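Local coordinates for protein ubiquitin-conjugating enzyme (Plasmodium falciparum 3D7, PDB 2H2Y) that probably acts as an E2 ubiquitin-conjugating enzyme that passes ubiquitin on to target proteins, the present chain being its ubiquitin-conjugating (UBC) domain, at residues A[9-14]-A[42-47]; A[20-25]-A[47-52]. One frame throughout, in Å; residues are numbered along the deposited sequence.

Contact 1 (A[9-14]-A[42-47])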
ATOM      1  N   GLU A   9       5.602  -1.030  15.718  1.00 64.64           N
ATOM      2  CA  GLU A   9       6.218   0.158  16.298  1.00 64.51           C
ATOM      3  C   GLU A   9       5.376   1.360  15.874  1.00 64.62           C
ATOM      4  O   GLU A   9       4.829   1.409  14.759  1.00 62.07           O
ATOM      5  CB  GLU A   9       7.662   0.310  15.822  1.00 62.03           C
ATOM      6  CG  GLU A   9       7.794   0.461  14.327  1.00 63.55           C
ATOM      7  CD  GLU A   9       9.197   0.179  13.856  1.00 64.17           C
ATOM      8  OE1 GLU A   9       9.800  -0.790  14.364  1.00 66.05           O
ATOM      9  OE2 GLU A   9       9.696   0.909  12.976  1.00 63.67           O
ATOM     10  N   LYS A  10       5.290   2.335  16.771  1.00 64.28           N
ATOM     11  CA  LYS A  10       4.466   3.500  16.536  1.00 62.66           C
ATOM     12  C   LYS A  10       5.099   4.828  16.126  1.00 63.03           C
ATOM     13  O   LYS A  10       5.944   5.398  16.826  1.00 63.38           O
ATOM     14  CB  LYS A  10       3.589   3.736  17.766  1.00 61.49           C
ATOM     15  CG  LYS A  10       2.722   2.548  18.149  1.00 60.79           C
ATOM     16  CD  LYS A  10       3.521   1.435  18.803  1.00 59.92           C
ATOM     17  CE  LYS A  10       2.616   0.279  19.182  1.00 60.72           C
ATOM     18  NZ  LYS A  10       1.441   0.746  19.973  1.00 60.12           N
ATOM     19  N   HIS A  11       4.666   5.294  14.961  1.00 61.75           N
ATOM     20  CA  HIS A  11       5.045   6.584  14.417  1.00 57.94           C
ATOM     21  C   HIS A  11       3.736   7.302  14.718  1.00 58.12           C
ATOM     22  O   HIS A  11       3.572   8.493  14.469  1.00 58.04           O
ATOM     23  CB  HIS A  11       5.237   6.524  12.902  1.00 55.21           C
ATOM     24  CG  HIS A  11       6.599   6.084  12.469  1.00 52.32           C
ATOM     25  ND1 HIS A  11       7.025   4.776  12.549  1.00 51.84           N
ATOM     26  CD2 HIS A  11       7.621   6.778  11.912  1.00 51.81           C
ATOM     27  CE1 HIS A  11       8.248   4.683  12.058  1.00 52.11           C
ATOM     28  NE2 HIS A  11       8.632   5.883  11.663  1.00 52.62           N
ATOM     29  N   ILE A  12       2.795   6.518  15.240  1.00 58.33           N
ATOM     30  CA  ILE A  12       1.473   6.990  15.623  1.00 58.14           C
ATOM     31  C   ILE A  12       1.641   7.933  16.799  1.00 58.61           C
ATOM     32  O   ILE A  12       0.872   8.875  16.972  1.00 57.80           O
ATOM     33  CB  ILE A  12       0.584   5.832  16.092  1.00 58.54           C
ATOM     34  CG1 ILE A  12       0.614   4.698  15.071  1.00 59.42           C
ATOM     35  CG2 ILE A  12      -0.833   6.326  16.303  1.00 57.99           C
ATOM     36  CD1 ILE A  12      -0.165   3.483  15.510  1.00 60.78           C
ATOM     37  N   LYS A  13       2.650   7.652  17.617  1.00 59.43           N
ATOM     38  CA  LYS A  13       2.939   8.467  18.786  1.00 59.06           C
ATOM     39  C   LYS A  13       3.363   9.864  18.353  1.00 57.52           C
ATOM     40  O   LYS A  13       2.619  10.827  18.526  1.00 56.32           O
ATOM     41  CB  LYS A  13       4.054   7.824  19.618  0.50 59.76           C
ATOM     42  N   THR A  14       4.558   9.962  17.778  1.00 56.40           N
ATOM     43  CA  THR A  14       5.102  11.242  17.330  1.00 56.44           C
ATOM     44  C   THR A  14       4.039  12.228  16.854  1.00 57.39           C
ATOM     45  O   THR A  14       3.158  11.887  16.067  1.00 57.31           O
ATOM     46  CB  THR A  14       6.174  11.050  16.213  1.00 54.33           C
ATOM     47  OG1 THR A  14       5.967  12.016  15.176  1.00 51.88           O
ATOM     48  CG2 THR A  14       6.118   9.644  15.641  1.00 53.42           C
ATOM     49  N   ILE A  42       1.392  -5.044   7.760  1.00 32.88           N
ATOM     50  CA  ILE A  42       2.187  -3.875   7.420  1.00 34.35           C
ATOM     51  C   ILE A  42       3.396  -3.654   8.310  1.00 36.13           C
ATOM     52  O   ILE A  42       3.536  -4.266   9.363  1.00 36.33           O
ATOM     53  CB  ILE A  42       1.316  -2.603   7.448  1.00 31.73           C
ATOM     54  CG1 ILE A  42       2.055  -1.449   6.768  1.00 31.45           C
ATOM     55  CG2 ILE A  42       0.978  -2.246   8.882  1.00 27.66           C
ATOM     56  CD1 ILE A  42       1.236  -0.190   6.618  1.00 34.43           C
ATOM     57  N   ASP A  43       4.283  -2.780   7.862  1.00 39.37           N
ATOM     58  CA  ASP A  43       5.464  -2.444   8.626  1.00 41.88           C
ATOM     59  C   ASP A  43       6.134  -1.253   7.990  1.00 42.21           C
ATOM     60  O   ASP A  43       6.518  -1.308   6.828  1.00 42.88           O
ATOM     61  CB  ASP A  43       6.437  -3.613   8.673  1.00 43.87           C
ATOM     62  CG  ASP A  43       7.651  -3.300   9.514  1.00 47.72           C
ATOM     63  OD1 ASP A  43       7.485  -2.627  10.558  1.00 47.38           O
ATOM     64  OD2 ASP A  43       8.764  -3.727   9.138  1.00 49.10           O
ATOM     65  N   VAL A  44       6.262  -0.166   8.742  1.00 44.22           N
ATOM     66  CA  VAL A  44       6.896   1.021   8.199  1.00 45.88           C
ATOM     67  C   VAL A  44       8.349   1.085   8.620  1.00 46.03           C
ATOM     68  O   VAL A  44       8.753   0.516   9.635  1.00 46.58           O
ATOM     69  CB  VAL A  44       6.186   2.328   8.633  1.00 45.13           C
ATOM     70  CG1 VAL A  44       4.694   2.206   8.403  1.00 45.99           C
ATOM     71  CG2 VAL A  44       6.489   2.640  10.076  1.00 47.09           C
ATOM     72  N   HIS A  45       9.131   1.777   7.807  1.00 48.96           N
ATOM     73  CA  HIS A  45      10.547   1.944   8.047  1.00 51.14           C
ATOM     74  C   HIS A  45      10.742   2.699   9.356  1.00 52.04           C
ATOM     75  O   HIS A  45      10.053   3.689   9.628  1.00 52.60           O
ATOM     76  CB  HIS A  45      11.161   2.735   6.892  1.00 53.02           C
ATOM     77  CG  HIS A  45      12.654   2.799   6.926  1.00 57.31           C
ATOM     78  ND1 HIS A  45      13.358   3.120   8.066  1.00 58.94           N
ATOM     79  CD2 HIS A  45      13.575   2.597   5.956  1.00 58.84           C
ATOM     80  CE1 HIS A  45      14.652   3.113   7.797  1.00 60.53           C
ATOM     81  NE2 HIS A  45      14.812   2.799   6.523  1.00 60.20           N
ATOM     82  N   PRO A  46      11.665   2.229  10.203  1.00 52.77           N
ATOM     83  CA  PRO A  46      11.894   2.932  11.471  1.00 52.87           C
ATOM     84  C   PRO A  46      12.689   4.202  11.166  1.00 53.05           C
ATOM     85  O   PRO A  46      13.679   4.154  10.441  1.00 53.12           O
ATOM     86  CB  PRO A  46      12.687   1.916  12.287  1.00 53.22           C
ATOM     87  CG  PRO A  46      13.486   1.193  11.217  1.00 52.62           C
ATOM     88  CD  PRO A  46      12.469   0.994  10.118  1.00 52.58           C
ATOM     89  N   SER A  47      12.236   5.332  11.696  1.00 53.47           N
ATOM     90  CA  SER A  47      12.886   6.629  11.479  1.00 52.79           C
ATOM     91  C   SER A  47      12.547   7.236  10.115  1.00 52.66           C
ATOM     92  O   SER A  47      13.219   8.165   9.653  1.00 52.73           O
ATOM     93  CB  SER A  47      14.408   6.512  11.606  1.00 51.87           C
ATOM     94  OG  SER A  47      14.995   6.154  10.363  1.00 50.65           O
TER
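E9 and P46 mark the closest approach of the two backbones, their CA atoms 8.0 Å apart, so a loop ahead of helix 21-34 and the end of strand 40-44 meet through side chains, with no hydrogen bond running between them. H11 and V44 carry the buried half of the contact. They reach toward each other tip to tip, the CG2 methyl of V44 approaching the ND1-CE1 side of the imidazole obliquely, with V44 CG2 3.3 Å from H11 ND1. With H11 CG beside the backbone N (chi1 -85°), the ring is carried toward V44. Further round the ring, the loop backbone at P46-S47 comes up near the ring plane, with S47 N 3.6 Å from H11 NE2. H11 NE2 is also 3.3 Å from H45 O, but the angle is too poor for a hydrogen bond: the imidazole packs against this loop.

The outer side of the contact is formed by E9 against the exposed P46. E9 CG is held between the backbone N and carbonyl carbon (chi1 61°), and from there the chain extends; the E9 and P46 side chains cross obliquely, bringing the carboxylate oxygen OE2 of E9 to 3.2 Å from P46 CB. E9 OE2 also lies near V44 O, but both atoms are acceptors. The other carboxylate oxygen, E9 OE1, stands 4.8 Å from D43 OD1.

Beyond the contact, V44 packs on W52 of the sheet and L29 of helix 21-34, while H11 rests on the loop residues I49 and Y16. The case illustrates how a polar loop can pack without hydrogen bonds across the interface: H11 meets V44 by van der Waals packing alone, and the nearby E9 and D43 carboxylates, not in contact, would probably raise each other's proton affinity slightly.

Contact 2 (A[20-25]-A[47-52])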
ATOM      1  N   ASN A  20       1.504  19.422   7.877  1.00 64.04           N
ATOM      2  CA  ASN A  20       2.531  18.795   7.048  1.00 62.68           C
ATOM      3  C   ASN A  20       2.136  17.488   6.393  1.00 60.83           C
ATOM      4  O   ASN A  20       1.140  16.871   6.766  1.00 61.07           O
ATOM      5  CB  ASN A  20       3.787  18.571   7.875  1.00 65.46           C
ATOM      6  CG  ASN A  20       4.507  19.857   8.170  1.00 67.67           C
ATOM      7  OD1 ASN A  20       5.467  19.889   8.942  1.00 70.25           O
ATOM      8  ND2 ASN A  20       4.050  20.940   7.545  1.00 67.43           N
ATOM      9  N   ALA A  21       2.945  17.072   5.418  1.00 58.09           N
ATOM     10  CA  ALA A  21       2.717  15.834   4.672  1.00 55.42           C
ATOM     11  C   ALA A  21       2.718  14.612   5.587  1.00 53.13           C
ATOM     12  O   ALA A  21       1.934  13.680   5.387  1.00 53.00           O
ATOM     13  CB  ALA A  21       3.782  15.673   3.584  1.00 54.99           C
ATOM     14  N   ASN A  22       3.598  14.620   6.584  1.00 48.72           N
ATOM     15  CA  ASN A  22       3.678  13.513   7.526  1.00 45.02           C
ATOM     16  C   ASN A  22       2.356  13.334   8.261  1.00 41.25           C
ATOM     17  O   ASN A  22       1.915  12.210   8.495  1.00 38.53           O
ATOM     18  CB  ASN A  22       4.816  13.746   8.516  1.00 48.26           C
ATOM     19  CG  ASN A  22       6.169  13.328   7.956  1.00 49.92           C
ATOM     20  OD1 ASN A  22       7.222  13.657   8.512  1.00 50.95           O
ATOM     21  ND2 ASN A  22       6.142  12.586   6.857  1.00 47.96           N
ATOM     22  N   TYR A  23       1.722  14.448   8.612  1.00 39.17           N
ATOM     23  CA  TYR A  23       0.441  14.415   9.303  1.00 36.28           C
ATOM     24  C   TYR A  23      -0.532  13.527   8.539  1.00 35.27           C
ATOM     25  O   TYR A  23      -1.041  12.542   9.071  1.00 35.25           O
ATOM     26  CB  TYR A  23      -0.116  15.831   9.428  1.00 34.46           C
ATOM     27  CG  TYR A  23      -1.503  15.911  10.041  1.00 34.82           C
ATOM     28  CD1 TYR A  23      -2.640  15.627   9.283  1.00 34.08           C
ATOM     29  CD2 TYR A  23      -1.679  16.283  11.378  1.00 34.79           C
ATOM     30  CE1 TYR A  23      -3.912  15.711   9.828  1.00 35.26           C
ATOM     31  CE2 TYR A  23      -2.952  16.371  11.939  1.00 34.40           C
ATOM     32  CZ  TYR A  23      -4.062  16.083  11.156  1.00 36.30           C
ATOM     33  OH  TYR A  23      -5.326  16.153  11.697  1.00 37.64           O
ATOM     34  N   ARG A  24      -0.790  13.879   7.286  1.00 33.68           N
ATOM     35  CA  ARG A  24      -1.689  13.097   6.451  1.00 31.17           C
ATOM     36  C   ARG A  24      -1.223  11.641   6.343  1.00 29.36           C
ATOM     37  O   ARG A  24      -2.036  10.723   6.361  1.00 29.47           O
ATOM     38  CB  ARG A  24      -1.782  13.726   5.061  1.00 30.75           C
ATOM     39  CG  ARG A  24      -2.511  12.887   4.034  1.00 27.13           C
ATOM     40  CD  ARG A  24      -3.841  12.412   4.558  1.00 27.47           C
ATOM     41  NE  ARG A  24      -4.553  11.643   3.546  1.00 29.89           N
ATOM     42  CZ  ARG A  24      -5.029  12.162   2.421  1.00 30.39           C
ATOM     43  NH1 ARG A  24      -4.867  13.453   2.165  1.00 27.98           N
ATOM     44  NH2 ARG A  24      -5.673  11.386   1.557  1.00 32.53           N
ATOM     45  N   ILE A  25       0.087  11.434   6.232  1.00 28.01           N
ATOM     46  CA  ILE A  25       0.626  10.085   6.136  1.00 27.38           C
ATOM     47  C   ILE A  25       0.302   9.321   7.411  1.00 28.11           C
ATOM     48  O   ILE A  25      -0.125   8.165   7.372  1.00 26.31           O
ATOM     49  CB  ILE A  25       2.161  10.113   5.906  1.00 28.39           C
ATOM     50  CG1 ILE A  25       2.446  10.466   4.448  1.00 27.47           C
ATOM     51  CG2 ILE A  25       2.788   8.761   6.231  1.00 29.24           C
ATOM     52  CD1 ILE A  25       3.891  10.772   4.176  1.00 29.61           C
ATOM     53  N   SER A  47      12.236   5.332  11.696  1.00 53.47           N
ATOM     54  CA  SER A  47      12.886   6.629  11.479  1.00 52.79           C
ATOM     55  C   SER A  47      12.547   7.236  10.115  1.00 52.66           C
ATOM     56  O   SER A  47      13.219   8.165   9.653  1.00 52.73           O
ATOM     57  CB  SER A  47      14.408   6.512  11.606  1.00 51.87           C
ATOM     58  OG  SER A  47      14.995   6.154  10.363  1.00 50.65           O
ATOM     59  N   ASN A  48      11.513   6.706   9.468  1.00 50.49           N
ATOM     60  CA  ASN A  48      11.086   7.219   8.169  1.00 49.35           C
ATOM     61  C   ASN A  48       9.662   6.753   7.896  1.00 48.41           C
ATOM     62  O   ASN A  48       9.452   5.661   7.355  1.00 49.59           O
ATOM     63  CB  ASN A  48      12.009   6.718   7.059  1.00 48.28           C
ATOM     64  CG  ASN A  48      11.744   7.406   5.737  1.00 48.25           C
ATOM     65  OD1 ASN A  48      10.692   8.025   5.548  1.00 48.75           O
ATOM     66  ND2 ASN A  48      12.693   7.298   4.808  1.00 47.45           N
ATOM     67  N   ILE A  49       8.686   7.583   8.257  1.00 44.10           N
ATOM     68  CA  ILE A  49       7.285   7.222   8.077  1.00 40.04           C
ATOM     69  C   ILE A  49       6.861   7.215   6.610  1.00 39.81           C
ATOM     70  O   ILE A  49       5.834   6.633   6.250  1.00 37.31           O
ATOM     71  CB  ILE A  49       6.365   8.162   8.904  1.00 37.22           C
ATOM     72  CG1 ILE A  49       5.005   7.502   9.110  1.00 35.88           C
ATOM     73  CG2 ILE A  49       6.201   9.497   8.213  1.00 34.51           C
ATOM     74  CD1 ILE A  49       4.146   8.210  10.111  1.00 33.38           C
ATOM     75  N   ARG A  50       7.677   7.842   5.767  1.00 41.14           N
ATOM     76  CA  ARG A  50       7.415   7.931   4.333  1.00 41.25           C
ATOM     77  C   ARG A  50       7.495   6.585   3.615  1.00 41.55           C
ATOM     78  O   ARG A  50       6.940   6.427   2.537  1.00 43.56           O
ATOM     79  CB  ARG A  50       8.410   8.887   3.670  1.00 43.01           C
ATOM     80  CG  ARG A  50       8.448  10.297   4.238  1.00 47.05           C
ATOM     81  CD  ARG A  50       7.101  10.974   4.127  1.00 51.46           C
ATOM     82  NE  ARG A  50       7.155  12.387   4.493  1.00 56.79           N
ATOM     83  CZ  ARG A  50       7.511  13.365   3.666  1.00 59.28           C
ATOM     84  NH1 ARG A  50       7.844  13.088   2.412  1.00 60.18           N
ATOM     85  NH2 ARG A  50       7.530  14.623   4.092  1.00 61.01           N
ATOM     86  N   ILE A  51       8.180   5.614   4.203  1.00 40.56           N
ATOM     87  CA  ILE A  51       8.325   4.314   3.554  1.00 39.33           C
ATOM     88  C   ILE A  51       7.555   3.186   4.214  1.00 38.34           C
ATOM     89  O   ILE A  51       7.807   2.858   5.369  1.00 38.96           O
ATOM     90  CB  ILE A  51       9.803   3.872   3.504  1.00 38.93           C
ATOM     91  CG1 ILE A  51      10.659   4.950   2.843  1.00 37.48           C
ATOM     92  CG2 ILE A  51       9.919   2.581   2.730  1.00 37.83           C
ATOM     93  CD1 ILE A  51      12.138   4.700   2.985  1.00 37.87           C
ATOM     94  N   TRP A  52       6.633   2.580   3.473  1.00 37.17           N
ATOM     95  CA  TRP A  52       5.852   1.461   3.993  1.00 35.20           C
ATOM     96  C   TRP A  52       6.062   0.229   3.116  1.00 33.49           C
ATOM     97  O   TRP A  52       6.374   0.337   1.930  1.00 32.39           O
ATOM     98  CB  TRP A  52       4.349   1.749   3.975  1.00 34.61           C
ATOM     99  CG  TRP A  52       3.852   2.910   4.757  1.00 35.22           C
ATOM    100  CD1 TRP A  52       4.590   3.863   5.397  1.00 34.45           C
ATOM    101  CD2 TRP A  52       2.480   3.295   4.903  1.00 36.15           C
ATOM    102  NE1 TRP A  52       3.760   4.824   5.926  1.00 35.76           N
ATOM    103  CE2 TRP A  52       2.459   4.500   5.638  1.00 36.10           C
ATOM    104  CE3 TRP A  52       1.263   2.740   4.477  1.00 34.46           C
ATOM    105  CZ2 TRP A  52       1.266   5.163   5.957  1.00 35.39           C
ATOM    106  CZ3 TRP A  52       0.078   3.399   4.794  1.00 34.97           C
ATOM    107  CH2 TRP A  52       0.090   4.599   5.527  1.00 35.29           C
TER
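A21 and R50 meet where helix 21-34, the N-terminal helix of the UBC fold, begins to pack on the type I beta turn N48-I51 that leads into strand 51-57. The methyl group of A21 sits over one face of the arginine guanidinium, its CB 3.9 Å from R50 NH2. The hydrogen bond from I25 N to A21 O shows the helix already under way at this point.

N22 follows, and it faces two partners. Its side-chain carboxamide crosses the R50 chain at about a right angle and lies at the edge of the guanidinium, the two planes 77° apart, with N22 CG 3.7 Å from R50 NE. The same carboxamide also lies against I49, N22 CG 3.8 Å from I49 CG2. R50 is also tied to the residue just after strand 68-74: NH1 makes a weak hydrogen bond to F75 O, and the backbones of R50 and F75 are bonded as well.

One helical turn after A21, I25 gives the contact its apolar part. The two branches of its side chain do different work. CG2, anti to the backbone N, reaches I49 CG1 at 3.8 Å as the two isoleucines slide past each other in opposite directions, and it also packs on W52 CZ2. CD1, at the end of the other branch, lies against the aliphatic CD of R50, whose chain bends at chi2 (-59°) and crosses I25 at about a right angle. The backbone O of I25, meanwhile, lies in the plane of the W52 indole at its edge, 3.6 Å from CZ2. The indole also meets F75 edge-to-face, and its nitrogen is tied back to the turn by a weak hydrogen bond, W52 NE1 to I49 O at 2.8 Å.

S47 belongs to both contacts, whose centres lie about 9 Å apart; both are partly buried and reach the same sheet through its neighbouring strands 40-44 and 51-57. Contact 1 lies nearer the surface: half of its touching residues are exposed, and a loop meets the end of edge strand 40-44. In contact 2 none is exposed, and a helix start meets the turn entering strand 51-57. Accordingly, contact 1 sets a valine methyl against an imidazole, with the E9 carboxylate beside a proline at the margin, whereas contact 2 combines isoleucine packing with a partly exposed arginine lying across the helix start. H45 N probably bonds I51 O, and H11 CB packs on I49 CD1.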